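Local coordinates for hypothetical protein (Pseudomonas aeruginosa, PDB 2H9F) that probably isomerises methylaconitate, a tricarboxylic acid intermediate of propionate breakdown, at residues A[176-181]-A[372-377]. Numbering follows the deposited sequence.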
ATOM      1  N   VAL A 176     -23.797  -6.481 -10.930  1.00 30.58           N
ATOM      2  CA  VAL A 176     -24.871  -6.169  -9.997  1.00 28.77           C
ATOM      3  C   VAL A 176     -24.890  -7.252  -8.915  1.00 27.14           C
ATOM      4  O   VAL A 176     -24.845  -8.436  -9.229  1.00 27.16           O
ATOM      5  CB  VAL A 176     -26.242  -6.171 -10.751  1.00 30.34           C
ATOM      6  CG1 VAL A 176     -27.406  -6.031  -9.791  1.00 29.04           C
ATOM      7  CG2 VAL A 176     -26.260  -5.089 -11.840  1.00 26.74           C
ATOM      8  N   LEU A 177     -24.959  -6.834  -7.649  1.00 27.36           N
ATOM      9  CA  LEU A 177     -25.035  -7.735  -6.527  1.00 29.65           C
ATOM     10  C   LEU A 177     -26.380  -7.616  -5.863  1.00 30.21           C
ATOM     11  O   LEU A 177     -26.876  -6.500  -5.723  1.00 31.55           O
ATOM     12  CB  LEU A 177     -23.964  -7.380  -5.479  1.00 30.40           C
ATOM     13  CG  LEU A 177     -22.476  -7.402  -5.871  1.00 30.72           C
ATOM     14  CD1 LEU A 177     -21.634  -6.760  -4.759  1.00 32.25           C
ATOM     15  CD2 LEU A 177     -21.990  -8.830  -6.193  1.00 27.52           C
ATOM     16  N   GLU A 178     -26.939  -8.745  -5.411  1.00 31.18           N
ATOM     17  CA  GLU A 178     -28.146  -8.766  -4.599  1.00 33.22           C
ATOM     18  C   GLU A 178     -27.851  -9.474  -3.288  1.00 32.04           C
ATOM     19  O   GLU A 178     -27.518 -10.646  -3.289  1.00 29.24           O
ATOM     20  CB  GLU A 178     -29.319  -9.531  -5.257  1.00 30.97           C
ATOM     21  CG  GLU A 178     -29.531  -9.246  -6.695  1.00 40.40           C
ATOM     22  CD  GLU A 178     -30.844  -9.835  -7.241  1.00 40.65           C
ATOM     23  OE1 GLU A 178     -31.390 -10.788  -6.669  1.00 52.61           O
ATOM     24  OE2 GLU A 178     -31.328  -9.302  -8.257  1.00 61.22           O
ATOM     25  N   PHE A 179     -28.002  -8.747  -2.189  1.00 29.58           N
ATOM     26  CA  PHE A 179     -27.861  -9.300  -0.867  1.00 30.79           C
ATOM     27  C   PHE A 179     -29.243  -9.676  -0.377  1.00 31.47           C
ATOM     28  O   PHE A 179     -30.093  -8.817  -0.142  1.00 31.28           O
ATOM     29  CB  PHE A 179     -27.205  -8.273   0.044  1.00 30.93           C
ATOM     30  CG  PHE A 179     -25.790  -7.964  -0.331  1.00 30.84           C
ATOM     31  CD1 PHE A 179     -25.512  -7.072  -1.342  1.00 30.90           C
ATOM     32  CD2 PHE A 179     -24.731  -8.598   0.294  1.00 32.79           C
ATOM     33  CE1 PHE A 179     -24.207  -6.783  -1.713  1.00 35.86           C
ATOM     34  CE2 PHE A 179     -23.404  -8.309  -0.063  1.00 32.60           C
ATOM     35  CZ  PHE A 179     -23.157  -7.401  -1.074  1.00 32.72           C
ATOM     36  N   LEU A 180     -29.480 -10.973  -0.244  1.00 34.27           N
ATOM     37  CA  LEU A 180     -30.779 -11.461   0.149  1.00 34.71           C
ATOM     38  C   LEU A 180     -30.948 -11.391   1.659  1.00 36.63           C
ATOM     39  O   LEU A 180     -30.035 -11.723   2.419  1.00 35.13           O
ATOM     40  CB  LEU A 180     -30.984 -12.898  -0.324  1.00 34.84           C
ATOM     41  CG  LEU A 180     -30.830 -13.121  -1.834  1.00 35.12           C
ATOM     42  CD1 LEU A 180     -31.355 -14.528  -2.227  1.00 26.89           C
ATOM     43  CD2 LEU A 180     -31.547 -12.085  -2.672  1.00 30.10           C
ATOM     44  N   ASP A 181     -32.129 -10.956   2.084  1.00 38.01           N
ATOM     45  CA  ASP A 181     -32.501 -10.907   3.511  1.00 42.31           C
ATOM     46  C   ASP A 181     -31.383 -10.323   4.356  1.00 42.41           C
ATOM     47  O   ASP A 181     -30.927 -10.952   5.289  1.00 38.85           O
ATOM     48  CB  ASP A 181     -32.924 -12.299   4.035  1.00 42.60           C
ATOM     49  CG  ASP A 181     -34.126 -12.910   3.238  1.00 52.44           C
ATOM     50  OD1 ASP A 181     -35.123 -12.189   2.904  1.00 52.30           O
ATOM     51  OD2 ASP A 181     -34.059 -14.135   2.936  1.00 56.25           O
ATOM     52  N   VAL A 372     -36.991  -6.132   4.896  1.00 37.05           N
ATOM     53  CA  VAL A 372     -36.209  -5.925   3.670  1.00 36.30           C
ATOM     54  C   VAL A 372     -35.780  -7.293   3.179  1.00 35.57           C
ATOM     55  O   VAL A 372     -35.192  -8.063   3.917  1.00 35.21           O
ATOM     56  CB  VAL A 372     -34.967  -5.054   3.874  1.00 37.21           C
ATOM     57  CG1 VAL A 372     -34.195  -4.857   2.528  1.00 37.46           C
ATOM     58  CG2 VAL A 372     -35.349  -3.711   4.486  1.00 40.84           C
ATOM     59  N   THR A 373     -36.100  -7.616   1.937  1.00 30.86           N
ATOM     60  CA  THR A 373     -35.775  -8.919   1.412  1.00 30.41           C
ATOM     61  C   THR A 373     -34.555  -8.895   0.498  1.00 29.66           C
ATOM     62  O   THR A 373     -33.915  -9.942   0.297  1.00 28.31           O
ATOM     63  CB  THR A 373     -36.974  -9.512   0.652  1.00 30.62           C
ATOM     64  OG1 THR A 373     -37.372  -8.613  -0.373  1.00 29.85           O
ATOM     65  CG2 THR A 373     -38.135  -9.797   1.606  1.00 28.98           C
ATOM     66  N   LYS A 374     -34.243  -7.725  -0.064  1.00 31.83           N
ATOM     67  CA  LYS A 374     -33.044  -7.546  -0.891  1.00 31.80           C
ATOM     68  C   LYS A 374     -32.439  -6.167  -0.764  1.00 31.47           C
ATOM     69  O   LYS A 374     -33.158  -5.185  -0.697  1.00 31.93           O
ATOM     70  CB  LYS A 374     -33.350  -7.693  -2.376  1.00 33.56           C
ATOM     71  CG  LYS A 374     -33.892  -9.037  -2.842  1.00 39.27           C
ATOM     72  CD  LYS A 374     -34.145  -8.953  -4.341  1.00 36.27           C
ATOM     73  CE  LYS A 374     -34.545 -10.271  -4.960  1.00 42.97           C
ATOM     74  NZ  LYS A 374     -34.690 -10.134  -6.432  1.00 41.53           N
ATOM     75  N   ALA A 375     -31.107  -6.121  -0.793  1.00 30.29           N
ATOM     76  CA  ALA A 375     -30.335  -4.910  -1.098  1.00 30.07           C
ATOM     77  C   ALA A 375     -29.603  -5.136  -2.414  1.00 28.47           C
ATOM     78  O   ALA A 375     -28.928  -6.135  -2.585  1.00 30.00           O
ATOM     79  CB  ALA A 375     -29.337  -4.616  -0.010  1.00 27.07           C
ATOM     80  N   ILE A 376     -29.705  -4.189  -3.320  1.00 28.72           N
ATOM     81  CA  ILE A 376     -29.151  -4.316  -4.658  1.00 27.01           C
ATOM     82  C   ILE A 376     -28.226  -3.143  -4.938  1.00 26.37           C
ATOM     83  O   ILE A 376     -28.570  -1.982  -4.703  1.00 26.97           O
ATOM     84  CB  ILE A 376     -30.292  -4.359  -5.724  1.00 27.53           C
ATOM     85  CG1 ILE A 376     -31.301  -5.474  -5.389  1.00 26.80           C
ATOM     86  CG2 ILE A 376     -29.713  -4.588  -7.138  1.00 23.01           C
ATOM     87  CD1 ILE A 376     -32.583  -5.423  -6.157  1.00 28.99           C
HETATM   88  N   MSE A 377     -27.030  -3.445  -5.433  1.00 28.27           N
HETATM   89  CA  MSE A 377     -26.039  -2.421  -5.774  1.00 29.70           C
HETATM   90  C   MSE A 377     -25.134  -2.927  -6.872  1.00 27.85           C
HETATM   91  O   MSE A 377     -25.123  -4.108  -7.163  1.00 28.54           O
HETATM   92  CB  MSE A 377     -25.225  -2.084  -4.551  1.00 30.67           C
HETATM   93  CG  MSE A 377     -24.456  -3.296  -4.008  1.00 34.57           C
HETATM   94 SE   MSE A 377     -23.781  -2.988  -2.220  0.70 35.26          SE
HETATM   95  CE  MSE A 377     -25.378  -3.193  -1.202  1.00 31.39           C
TER
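Val176 reaches across to Ile376 with its CG1, which meets Ile376 CG2 at 3.8 Å, while its backbone CA directs a CA-H...O contact at Met377 O. That same carbonyl accepts the almost straight bond from Leu177 N (2.8 Å), and Met377 N answers to Leu177 O, closing the first hydrogen-bonded pair. Glu178, in the non-hydrogen-bonded pair with Ile376, sends its extended chain alongside that of Lys374, both pointing the same way; OE1 of Glu178 and NZ of Lys374 form a long salt bridge of 3.4 Å, and the ammonium also has a weak ion pair with Glu362. Strand 175-180 is flanked by strands 144-153 and 369-386, antiparallel to both, so the ladder joins strand 369-386, and through it strand 355-366, to strand 144-153; PrpF proteins probably share the two-domain diaminopimelate epimerase-like fold. Phe179 and Ala375 exchange two backbone bonds, and Ala375 O also lies in plane at the edge of the Phe179 ring. On the sheet face carrying Leu177, Phe179 and Ala375, Met377, present as selenomethionine, makes a Met-aromatic contact: with CG set between the backbone N and the carbonyl carbon (chi1 61°) and the chain bent at chi3, it turns SE and CE toward the ring, SE standing 5.0 Å from the Phe179 centroid and CE 3.8 Å from Phe179 CE1, an oblique approach. Leu180 returns to the face of Glu178, its CD2 packing 3.8 Å from CG of Lys374. Beyond the strand, Asp181 N donates to Thr373 O at 2.7 Å from well above the carbonyl plane; on the other edge of their strand, Thr373 and Lys374 both face Glu362 of strand 355-366 in a classic beta bulge.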